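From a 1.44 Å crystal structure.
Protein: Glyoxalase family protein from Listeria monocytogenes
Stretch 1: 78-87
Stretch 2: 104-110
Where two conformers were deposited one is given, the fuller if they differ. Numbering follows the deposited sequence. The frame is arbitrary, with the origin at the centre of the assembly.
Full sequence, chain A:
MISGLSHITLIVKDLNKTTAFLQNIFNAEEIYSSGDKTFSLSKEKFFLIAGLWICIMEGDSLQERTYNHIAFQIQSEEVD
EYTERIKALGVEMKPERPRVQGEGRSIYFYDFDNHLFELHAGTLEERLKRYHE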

# COMPACT_ATOMS: atom_id res chain seq x y z
N GLU A 78 1.46 -9.26 21.45
CA GLU A 78 1.07 -10.26 20.44
C GLU A 78 2.21 -10.56 19.46
O GLU A 78 2.06 -11.36 18.54
N VAL A 79 3.33 -9.85 19.59
CA VAL A 79 4.41 -10.03 18.59
C VAL A 79 4.88 -11.47 18.48
O VAL A 79 5.04 -11.93 17.35
N ASP A 80 5.20 -12.15 19.57
CA ASP A 80 5.68 -13.53 19.45
C ASP A 80 4.64 -14.48 18.88
O ASP A 80 4.91 -15.39 18.07
N GLU A 81 3.38 -14.30 19.24
CA GLU A 81 2.28 -15.11 18.71
C GLU A 81 2.13 -14.95 17.20
O GLU A 81 1.95 -15.93 16.45
N TYR A 82 2.17 -13.70 16.74
CA TYR A 82 2.10 -13.49 15.28
C TYR A 82 3.33 -14.08 14.61
O TYR A 82 3.28 -14.56 13.49
N THR A 83 4.48 -13.95 15.30
CA THR A 83 5.68 -14.53 14.69
C THR A 83 5.48 -16.02 14.42
O THR A 83 5.91 -16.56 13.38
N GLU A 84 4.78 -16.64 15.34
CA GLU A 84 4.53 -18.09 15.15
C GLU A 84 3.57 -18.33 13.99
O GLU A 84 3.61 -19.33 13.25
N ARG A 85 2.52 -17.48 14.00
CA ARG A 85 1.51 -17.69 12.97
C ARG A 85 2.17 -17.58 11.61
O ARG A 85 1.78 -18.32 10.69
N ILE A 86 3.16 -16.69 11.46
CA ILE A 86 3.80 -16.50 10.15
C ILE A 86 4.73 -17.63 9.80
O ILE A 86 4.77 -18.11 8.65
N LYS A 87 5.54 -18.07 10.76
CA LYS A 87 6.48 -19.16 10.42
C LYS A 87 5.72 -20.42 10.02
O LYS A 87 5.99 -21.10 9.06
N GLY A 104 10.49 -0.69 20.19
CA GLY A 104 9.32 -1.47 19.82
C GLY A 104 9.76 -2.44 18.73
O GLY A 104 10.77 -2.29 18.04
N ARG A 105 8.97 -3.49 18.63
CA ARG A 105 9.22 -4.60 17.72
C ARG A 105 8.31 -4.55 16.50
O ARG A 105 7.16 -4.13 16.54
N SER A 106 8.92 -4.92 15.38
CA SER A 106 8.26 -5.19 14.12
C SER A 106 8.68 -6.58 13.62
O SER A 106 9.82 -7.04 13.82
N ILE A 107 7.70 -7.15 12.91
CA ILE A 107 7.92 -8.33 12.10
C ILE A 107 7.75 -8.01 10.61
O ILE A 107 6.73 -7.49 10.14
N TYR A 108 8.79 -8.31 9.85
CA TYR A 108 8.78 -8.07 8.42
C TYR A 108 8.82 -9.40 7.71
O TYR A 108 9.66 -10.24 8.06
N PHE A 109 7.90 -9.58 6.77
CA PHE A 109 7.72 -10.88 6.13
C PHE A 109 7.05 -10.69 4.77
O PHE A 109 6.46 -9.64 4.45
N TYR A 110 7.18 -11.64 3.87
CA TYR A 110 6.63 -11.47 2.52
C TYR A 110 5.39 -12.34 2.36
O TYR A 110 5.22 -13.22 3.20

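The most unusual feature of this contact is the way the guanidinium of Arg105 is engaged along its edge and over a face at once. At the edge, near the guanidinium plane, it forms a two-pronged salt bridge with Asp80: Arg105 NH1 donates to Asp80 OD2 at 3.0 Å with an N-H...O angle of 164°, and Arg105 NH2 donates to Asp80 OD1 at 3.1 Å with an angle of 153°. Over one face lies Val79, whose CG1 comes within 3.5 Å of Arg105 CZ. The in-plane approach leaves both N-H bonds well aimed, while the flat face remains free for a methyl group. Arg105 reaches this position with chi1 m, chi2 t and chi3 p. The CA-to-CB bond of Asp80 points away from the strand, yet with chi1 m its carboxylate comes back near enough to close the bridge.

The frame for these contacts is nearly parallel: the helix 79-87 and the strand 106-110 run in the same N-to-C sense, 12° apart, with axes 9.3 Å apart at closest approach. The alpha carbons pair in order, with Val79 CA 7.3 Å from Arg105 CA, Thr83 CA 7.1 Å from Ile107 CA, and Ile86 CA 7.9 Å from Phe109 CA. On the second stretch, Arg105, Ile107 and Phe109 point toward the helix, whereas Ser106 and Tyr110 point away, as expected from strand alternation.

Ile107 (chi1 m, chi2 t) has the largest covered area, 89 Å² of the 419 Å² buried in total. Its CD1 sits among three helix residues, 3.8 Å from Tyr82 CB, 3.4 Å from Thr83 OG1 and 3.5 Å from the backbone oxygen Val79 O; farther back, its CG1 lies 4.1 Å from Val79 CG1. Val79 (chi1 t) thus touches both Arg105 and Ile107. Tyr82 points toward the strand at CB, but with chi1 m its ring leads away, and its hydroxyl is hydrogen-bonded elsewhere in the structure. Thr83, directed sideways with chi1 m, places OG1 2.9 Å from Val79 O, one helical turn back.

Farther along, Ile86 meets the ring of Phe109 in a CH-pi contact. Ile86 CD1 lies 3.4 Å from the ring centroid and 18° off the ring normal, which places the methyl squarely over the face; the closest atom pair is Ile86 CD1 to Phe109 CE1 at 3.3 Å. Phe109 has chi1 p, while Ile86 combines chi1 m with an off-well chi2 of -91°.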

# COMPACT_ATOMS: atom_id res chain seq x y z
CB GLU A 78 -0.05 -9.62 19.56
CG GLU A 78 -1.23 -9.09 20.39
CD GLU A 78 -2.29 -8.48 19.49
OE1 GLU A 78 -3.38 -9.08 19.48
OE2 GLU A 78 -2.04 -7.48 18.74
CB VAL A 79 5.63 -9.16 18.95
CG1 VAL A 79 6.83 -9.49 18.05
CG2 VAL A 79 5.26 -7.67 18.82
CB ASP A 80 6.19 -14.01 20.85
CG ASP A 80 7.35 -13.12 21.31
OD1 ASP A 80 8.41 -13.09 20.64
OD2 ASP A 80 7.29 -12.32 22.28
CB GLU A 81 0.96 -14.72 19.42
CG GLU A 81 -0.06 -15.87 19.49
CD GLU A 81 -1.06 -15.75 18.36
OE1 GLU A 81 -1.87 -14.81 18.50
OE2 GLU A 81 -0.91 -16.51 17.37
CB TYR A 82 1.94 -11.99 14.95
CG TYR A 82 0.50 -11.52 14.98
CD1 TYR A 82 -0.02 -10.80 16.05
CD2 TYR A 82 -0.38 -11.70 13.91
CE1 TYR A 82 -1.32 -10.34 16.10
CE2 TYR A 82 -1.67 -11.27 13.95
CZ TYR A 82 -2.15 -10.58 15.03
OH TYR A 82 -3.47 -10.14 15.06
CB THR A 83 6.92 -14.29 15.57
OG1 THR A 83 7.17 -12.87 15.62
CG2 THR A 83 8.16 -14.94 14.97
CB GLU A 84 3.81 -18.60 16.42
CG GLU A 84 4.63 -18.42 17.69
CD GLU A 84 5.45 -19.65 18.02
OE1 GLU A 84 4.84 -20.73 18.19
OE2 GLU A 84 6.69 -19.52 18.13
CB ARG A 85 0.35 -16.76 13.22
CG ARG A 85 -0.62 -17.30 14.29
CD ARG A 85 -1.93 -16.58 13.99
NE ARG A 85 -2.06 -15.34 14.73
CZ ARG A 85 -3.29 -14.88 14.99
NH1 ARG A 85 -4.29 -15.63 14.52
NH2 ARG A 85 -3.49 -13.80 15.70
CB ILE A 86 4.64 -15.19 10.23
CG1 ILE A 86 3.75 -14.08 10.76
CG2 ILE A 86 5.21 -14.93 8.84
CD1 ILE A 86 3.08 -13.34 9.65
CB LYS A 87 7.38 -19.48 11.62
CG LYS A 87 8.20 -18.37 12.22
CD LYS A 87 8.77 -18.73 13.59
CE LYS A 87 10.25 -18.40 13.68
NZ LYS A 87 10.70 -17.79 14.95
CB ARG A 105 8.92 -5.90 18.52
CG ARG A 105 9.73 -5.93 19.83
CD ARG A 105 9.27 -7.16 20.64
NE ARG A 105 9.76 -8.38 19.97
CZ ARG A 105 9.44 -9.60 20.35
NH1 ARG A 105 8.55 -9.77 21.33
NH2 ARG A 105 9.97 -10.64 19.68
CB SER A 106 8.61 -4.08 13.11
OG SER A 106 7.89 -2.90 13.44
CB ILE A 107 6.88 -9.40 12.46
CG1 ILE A 107 6.61 -9.50 13.96
CG2 ILE A 107 7.28 -10.72 11.85
CD1 ILE A 107 5.35 -10.35 14.24
CB TYR A 108 10.07 -7.31 8.08
CG TYR A 108 10.05 -5.84 8.38
CD1 TYR A 108 10.58 -5.35 9.56
CD2 TYR A 108 9.54 -4.93 7.47
CE1 TYR A 108 10.58 -4.00 9.86
CE2 TYR A 108 9.56 -3.56 7.75
CZ TYR A 108 10.10 -3.11 8.95
OH TYR A 108 10.10 -1.74 9.22
CB PHE A 109 6.90 -11.84 7.02
CG PHE A 109 5.52 -11.28 7.37
CD1 PHE A 109 4.35 -11.73 6.80
CD2 PHE A 109 5.44 -10.29 8.32
CE1 PHE A 109 3.11 -11.20 7.14
CE2 PHE A 109 4.23 -9.75 8.72
CZ PHE A 109 3.07 -10.23 8.16
CB TYR A 110 7.63 -12.00 1.44
CG TYR A 110 8.90 -11.19 1.49
CD1 TYR A 110 9.86 -11.52 2.46
CD2 TYR A 110 9.10 -10.10 0.66
CE1 TYR A 110 11.03 -10.79 2.54
CE2 TYR A 110 10.30 -9.35 0.77
CZ TYR A 110 11.22 -9.70 1.71
OH TYR A 110 12.39 -9.00 1.81